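Local coordinates for MGS-M4 (PDB 4Q3M), which is an aldo-keto reductase of unknown natural substrate from a deep-sea metagenome, probably reducing carbonyl groups with a nicotinamide cofactor, at residues A[208-213]-A[244-249]; A[45-50]-A[73-78]. All coordinates share one frame; numbering follows the deposited sequence.

Interaction 1 of 2, residues A[208-213]-A[244-249]; sequences HDKTIP and FDFTLD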
loop_
_atom_site.group_PDB
_atom_site.type_symbol
_atom_site.label_atom_id
_atom_site.label_comp_id
_atom_site.label_asym_id
_atom_site.label_seq_id
_atom_site.Cartn_x
_atom_site.Cartn_y
_atom_site.Cartn_z
ATOM N N HIS A 208 -3.557 -32.875 1.204
ATOM C CA HIS A 208 -2.780 -33.223 0.024
ATOM C C HIS A 208 -1.398 -33.760 0.389
ATOM O O HIS A 208 -0.552 -33.954 -0.485
ATOM C CB HIS A 208 -2.651 -32.006 -0.894
ATOM C CG HIS A 208 -3.964 -31.381 -1.249
ATOM N ND1 HIS A 208 -4.840 -31.947 -2.152
ATOM C CD2 HIS A 208 -4.556 -30.242 -0.816
ATOM C CE1 HIS A 208 -5.910 -31.182 -2.263
ATOM N NE2 HIS A 208 -5.764 -30.141 -1.463
ATOM N N ASP A 209 -1.186 -34.000 1.682
ATOM C CA ASP A 209 0.077 -34.532 2.194
ATOM C C ASP A 209 1.256 -33.666 1.754
ATOM O O ASP A 209 2.305 -34.170 1.351
ATOM C CB ASP A 209 0.271 -35.983 1.739
ATOM C CG ASP A 209 1.404 -36.681 2.469
ATOM O OD1 ASP A 209 1.733 -36.263 3.600
ATOM O OD2 ASP A 209 1.966 -37.647 1.911
ATOM N N LYS A 210 1.071 -32.353 1.829
ATOM C CA LYS A 210 2.104 -31.412 1.422
ATOM C C LYS A 210 2.557 -30.562 2.599
ATOM O O LYS A 210 2.023 -30.675 3.701
ATOM C CB LYS A 210 1.595 -30.514 0.292
ATOM C CG LYS A 210 1.293 -31.250 -1.001
ATOM C CD LYS A 210 2.564 -31.796 -1.626
ATOM C CE LYS A 210 2.279 -32.486 -2.947
ATOM N NZ LYS A 210 3.530 -32.942 -3.611
ATOM N N THR A 211 3.553 -29.717 2.361
ATOM C CA THR A 211 3.984 -28.754 3.363
ATOM C C THR A 211 3.228 -27.450 3.151
ATOM O O THR A 211 2.684 -27.212 2.072
ATOM C CB THR A 211 5.501 -28.495 3.300
ATOM O OG1 THR A 211 5.816 -27.756 2.114
ATOM C CG2 THR A 211 6.269 -29.808 3.299
ATOM N N ILE A 212 3.187 -26.613 4.181
ATOM C CA ILE A 212 2.518 -25.318 4.092
ATOM C C ILE A 212 3.067 -24.430 2.958
ATOM O O ILE A 212 2.280 -23.826 2.226
ATOM C CB ILE A 212 2.596 -24.557 5.439
ATOM C CG1 ILE A 212 1.699 -25.231 6.478
ATOM C CG2 ILE A 212 2.192 -23.102 5.265
ATOM C CD1 ILE A 212 1.607 -24.482 7.787
ATOM N N PRO A 213 4.406 -24.348 2.794
ATOM C CA PRO A 213 4.888 -23.558 1.653
ATOM C C PRO A 213 4.422 -24.091 0.296
ATOM O O PRO A 213 3.982 -23.302 -0.540
ATOM C CB PRO A 213 6.411 -23.664 1.773
ATOM C CG PRO A 213 6.653 -23.899 3.212
ATOM C CD PRO A 213 5.522 -24.772 3.660
ATOM N N PHE A 244 3.604 -29.777 -8.785
ATOM C CA PHE A 244 2.892 -30.113 -10.014
ATOM C C PHE A 244 2.399 -31.557 -10.017
ATOM O O PHE A 244 2.186 -32.145 -11.077
ATOM C CB PHE A 244 3.788 -29.869 -11.229
ATOM C CG PHE A 244 4.368 -28.486 -11.284
ATOM C CD1 PHE A 244 3.600 -27.416 -11.709
ATOM C CD2 PHE A 244 5.682 -28.259 -10.912
ATOM C CE1 PHE A 244 4.132 -26.142 -11.761
ATOM C CE2 PHE A 244 6.220 -26.988 -10.962
ATOM C CZ PHE A 244 5.443 -25.927 -11.387
ATOM N N ASP A 245 2.217 -32.125 -8.830
ATOM C CA ASP A 245 1.733 -33.494 -8.711
ATOM C C ASP A 245 0.412 -33.548 -7.951
ATOM O O ASP A 245 -0.056 -34.624 -7.578
ATOM C CB ASP A 245 2.776 -34.376 -8.023
ATOM C CG ASP A 245 3.126 -33.890 -6.632
ATOM O OD1 ASP A 245 2.938 -32.686 -6.356
ATOM O OD2 ASP A 245 3.592 -34.712 -5.814
ATOM N N PHE A 246 -0.185 -32.382 -7.724
ATOM C CA PHE A 246 -1.475 -32.305 -7.050
ATOM C C PHE A 246 -2.215 -31.025 -7.425
ATOM O O PHE A 246 -1.671 -30.158 -8.110
ATOM C CB PHE A 246 -1.298 -32.391 -5.532
ATOM C CG PHE A 246 -0.909 -31.090 -4.888
ATOM C CD1 PHE A 246 -1.799 -30.419 -4.065
ATOM C CD2 PHE A 246 0.343 -30.538 -5.105
ATOM C CE1 PHE A 246 -1.447 -29.222 -3.468
ATOM C CE2 PHE A 246 0.700 -29.343 -4.511
ATOM C CZ PHE A 246 -0.195 -28.686 -3.691
ATOM N N THR A 247 -3.458 -30.915 -6.968
ATOM C CA THR A 247 -4.302 -29.775 -7.301
ATOM C C THR A 247 -5.090 -29.294 -6.087
ATOM O O THR A 247 -5.184 -29.994 -5.079
ATOM C CB THR A 247 -5.287 -30.122 -8.435
ATOM O OG1 THR A 247 -6.131 -28.995 -8.701
ATOM C CG2 THR A 247 -6.148 -31.313 -8.045
ATOM N N LEU A 248 -5.653 -28.094 -6.188
ATOM C CA LEU A 248 -6.477 -27.539 -5.122
ATOM C C LEU A 248 -7.911 -27.346 -5.603
ATOM O O LEU A 248 -8.150 -26.665 -6.600
ATOM C CB LEU A 248 -5.899 -26.210 -4.629
ATOM C CG LEU A 248 -4.510 -26.271 -3.989
ATOM C CD1 LEU A 248 -4.018 -24.877 -3.639
ATOM C CD2 LEU A 248 -4.527 -27.163 -2.757
ATOM N N ASP A 249 -8.864 -27.945 -4.894
ATOM C CA ASP A 249 -10.264 -27.866 -5.296
ATOM C C ASP A 249 -10.895 -26.538 -4.890
ATOM O O ASP A 249 -10.245 -25.690 -4.278
ATOM C CB ASP A 249 -11.064 -29.039 -4.715
ATOM C CG ASP A 249 -10.933 -29.158 -3.205
ATOM O OD1 ASP A 249 -10.921 -28.123 -2.505
ATOM O OD2 ASP A 249 -10.848 -30.303 -2.713
#

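Interaction 2 of 2, residues A[45-50]-A[73-78]; sequences AMIYGN and KLWNTD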
loop_
_atom_site.group_PDB
_atom_site.type_symbol
_atom_site.label_atom_id
_atom_site.label_comp_id
_atom_site.label_asym_id
_atom_site.label_seq_id
_atom_site.Cartn_x
_atom_site.Cartn_y
_atom_site.Cartn_z
ATOM N N ALA A 45 18.387 -9.564 -9.743
ATOM C CA ALA A 45 18.360 -8.109 -9.876
ATOM C C ALA A 45 19.744 -7.531 -9.596
ATOM O O ALA A 45 20.579 -8.185 -8.973
ATOM C CB ALA A 45 17.328 -7.498 -8.939
ATOM N N MET A 46 19.980 -6.305 -10.052
ATOM C CA MET A 46 21.291 -5.692 -9.871
ATOM C C MET A 46 21.543 -5.350 -8.404
ATOM O O MET A 46 22.689 -5.363 -7.956
ATOM C CB MET A 46 21.439 -4.444 -10.754
ATOM C CG MET A 46 20.982 -3.126 -10.137
ATOM S SD MET A 46 22.207 -2.301 -9.093
ATOM C CE MET A 46 23.714 -2.627 -10.006
ATOM N N ILE A 47 20.480 -5.071 -7.656
ATOM C CA ILE A 47 20.616 -4.698 -6.253
ATOM C C ILE A 47 20.979 -5.907 -5.391
ATOM O O ILE A 47 21.514 -5.758 -4.291
ATOM C CB ILE A 47 19.323 -4.039 -5.718
ATOM C CG1 ILE A 47 19.614 -3.224 -4.454
ATOM C CG2 ILE A 47 18.234 -5.077 -5.479
ATOM C CD1 ILE A 47 20.628 -2.121 -4.664
ATOM N N TYR A 48 20.702 -7.104 -5.901
ATOM C CA TYR A 48 21.036 -8.331 -5.187
ATOM C C TYR A 48 22.539 -8.575 -5.228
ATOM O O TYR A 48 23.100 -9.204 -4.332
ATOM C CB TYR A 48 20.292 -9.529 -5.782
ATOM C CG TYR A 48 18.785 -9.414 -5.738
ATOM C CD1 TYR A 48 18.156 -8.598 -4.805
ATOM C CD2 TYR A 48 17.990 -10.121 -6.629
ATOM C CE1 TYR A 48 16.778 -8.490 -4.764
ATOM C CE2 TYR A 48 16.612 -10.020 -6.595
ATOM C CZ TYR A 48 16.011 -9.204 -5.662
ATOM O OH TYR A 48 14.639 -9.101 -5.626
ATOM N N GLY A 49 23.183 -8.073 -6.276
ATOM C CA GLY A 49 24.617 -8.221 -6.436
ATOM C C GLY A 49 25.048 -9.664 -6.604
ATOM O O GLY A 49 26.132 -10.050 -6.167
ATOM N N ASN A 50 24.196 -10.468 -7.236
ATOM C CA ASN A 50 24.519 -11.869 -7.478
ATOM C C ASN A 50 24.410 -12.245 -8.953
ATOM O O ASN A 50 24.452 -13.423 -9.301
ATOM C CB ASN A 50 23.621 -12.782 -6.634
ATOM C CG ASN A 50 22.137 -12.558 -6.888
ATOM O OD1 ASN A 50 21.733 -12.061 -7.940
ATOM N ND2 ASN A 50 21.314 -12.934 -5.916
ATOM N N LYS A 73 16.429 -7.086 -12.901
ATOM C CA LYS A 73 15.694 -5.843 -12.731
ATOM C C LYS A 73 16.615 -4.637 -12.737
ATOM O O LYS A 73 17.806 -4.744 -12.446
ATOM C CB LYS A 73 14.894 -5.872 -11.429
ATOM C CG LYS A 73 14.160 -7.177 -11.190
ATOM C CD LYS A 73 13.365 -7.145 -9.901
ATOM C CE LYS A 73 12.795 -8.516 -9.583
ATOM N NZ LYS A 73 13.858 -9.496 -9.221
ATOM N N LEU A 74 16.046 -3.485 -13.062
ATOM C CA LEU A 74 16.797 -2.246 -13.072
ATOM C C LEU A 74 16.553 -1.500 -11.760
ATOM O O LEU A 74 15.406 -1.291 -11.371
ATOM C CB LEU A 74 16.383 -1.378 -14.251
ATOM C CG LEU A 74 16.852 0.056 -14.067
ATOM C CD1 LEU A 74 18.220 0.173 -14.684
ATOM C CD2 LEU A 74 15.900 1.038 -14.658
ATOM N N TRP A 75 17.625 -1.098 -11.083
ATOM C CA TRP A 75 17.490 -0.469 -9.771
ATOM C C TRP A 75 17.112 1.012 -9.865
ATOM O O TRP A 75 17.347 1.661 -10.886
ATOM C CB TRP A 75 18.784 -0.639 -8.971
ATOM C CG TRP A 75 18.695 -0.149 -7.559
ATOM C CD1 TRP A 75 19.460 0.818 -6.979
ATOM C CD2 TRP A 75 17.774 -0.592 -6.552
ATOM N NE1 TRP A 75 19.081 0.999 -5.671
ATOM C CE2 TRP A 75 18.047 0.147 -5.385
ATOM C CE3 TRP A 75 16.748 -1.543 -6.524
ATOM C CZ2 TRP A 75 17.334 -0.035 -4.202
ATOM C CZ3 TRP A 75 16.041 -1.721 -5.348
ATOM C CH2 TRP A 75 16.337 -0.971 -4.204
ATOM N N ASN A 76 16.527 1.526 -8.785
ATOM C CA ASN A 76 16.003 2.889 -8.717
ATOM C C ASN A 76 16.982 3.977 -9.155
ATOM O O ASN A 76 16.596 4.935 -9.825
ATOM C CB ASN A 76 15.537 3.191 -7.289
ATOM C CG ASN A 76 14.584 2.143 -6.753
ATOM O OD1 ASN A 76 14.319 1.133 -7.405
ATOM N ND2 ASN A 76 14.066 2.374 -5.551
ATOM N N THR A 77 18.245 3.826 -8.773
ATOM C CA THR A 77 19.252 4.849 -9.040
ATOM C C THR A 77 19.600 4.966 -10.522
ATOM O O THR A 77 20.195 5.957 -10.947
ATOM C CB THR A 77 20.551 4.572 -8.257
ATOM O OG1 THR A 77 21.116 3.328 -8.687
ATOM C CG2 THR A 77 20.272 4.511 -6.764
ATOM N N ASP A 78 19.229 3.961 -11.306
ATOM C CA ASP A 78 19.600 3.929 -12.716
ATOM C C ASP A 78 18.444 4.304 -13.643
ATOM O O ASP A 78 18.566 4.189 -14.864
ATOM C CB ASP A 78 20.120 2.543 -13.094
ATOM C CG ASP A 78 21.437 2.206 -12.431
ATOM O OD1 ASP A 78 22.241 3.129 -12.188
ATOM O OD2 ASP A 78 21.667 1.008 -12.153
#

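Interaction 1 of 2, residues A[208-213]-A[244-249]
Lys-210 and Phe-246 meet side chain across side chain, with the aliphatic part of the lysine lying over one face of the phenyl ring. CG of Lys-210 stands 4.0 Å from the centroid of the Phe-246 ring and 11° off the ring normal, a CH-pi contact over the middle of the ring. The lysine chain bends once, at chi2 (-67°), and then runs extended, so that CE passes CD2 of Phe-246 and the ammonium group goes on beyond the ring to Asp-245. There the two groups reach tip to tip: NZ of Lys-210 lies 2.8 Å from OD1 of Asp-245, and a second bond of the same length goes to OD2. Both oxygens use their syn lone pairs, which makes the salt bridge bidentate. An alanine in place of Lys-210 would probably leave the Asp-245 carboxylate without this partner, close to the like charge of Asp-242, and uncover one face of the Phe-246 ring.

His-208 approaches the same phenylalanine obliquely. The ring centroids are 5.3 Å apart with planes at 47°, and CB of His-208 comes 3.6 Å from CD1 of Phe-246. Farther out on the imidazole, NE2 lies 3.5 Å from CD2 of Leu-248, while its hydrogen bond is to Asp-252 of helix 250-257.

The contact is at the surface of the barrel. The turn between helices 199-207 and 212-222 meets the loop that leads from helix 234-241 to helix 250-257; Phe-246 and Leu-248 also touch Arg-218 of helix 212-222, and Leu-248 reaches Ile-204 of helix 199-207.

Interaction 2 of 2, residues A[45-50]-A[73-78]
At the mouth of the barrel, the end that carries the active site in aldo-keto reductases, the loop after strand 41-43 meets the end of the neighbouring parallel strand 69-74 and the turn that follows it. Ile-47 lies against Trp-75: its CD1 is 3.6 Å from the centroid of the five-membered ring and 13° off the normal, a CH-pi contact over the face. CG1 of Ile-47 is anti to the backbone N (chi1 -160°), which carries the branch along the indole, where CB of Ile-47 meets CE3 of Trp-75 at 3.7 Å. The opposite face of the indole has OD1 of Asn-76 above it, toward the rim.

Met-46 crosses the tryptophan side chain at about a right angle. Its CG touches CB of Trp-75 at 3.5 Å. SD of Met-46 lies 5.2 Å from the centroid of the five-membered ring and 49° off the normal, an oblique Met-aromatic contact.

Deeper in the barrel, CB of Ala-45 packs on CB of Lys-73 at 3.8 Å, and the same methyl sits over one face of the Tyr-48 ring, toward its rim. Lys-73 runs extended past Ala-45 and bends at its end, bringing NZ to 3.7 Å from OH of Tyr-48, too long for a hydrogen bond. NZ is held instead by a salt bridge to Asp-43 and a hydrogen bond to the carbonyl of Thr-44.

His-106 meets Trp-75 edge to face and also touches Ile-47. Asp-43, Tyr-48, Lys-73 and His-106, at the C-terminal ends of three successive barrel strands, 41-43, 69-74 and 102-105, match by order and setting the Asp-Tyr-Lys-His tetrad characteristic of aldo-keto reductases, so these residues are probably the catalytic group.

Overall arrangement
The two contacts lie on opposite sides of the chain's centre, about 34 Å apart between centres and about 18 Å between nearest atoms, and share no element. Interaction 1 is a surface contact that joins connections between outer helices late in the chain. Interaction 2 is partly buried and joins the loop after one barrel strand to the end of the adjacent strand and the turn that follows it. Their chemistry follows this placing: 208-213 with 244-249 combines aromatic packing with a bidentate salt bridge made across the contact, whereas 45-50 with 73-78 has no hydrogen bond between its segments, packs apolar groups on an indole and pairs its buried lysine with an aspartate outside both segments.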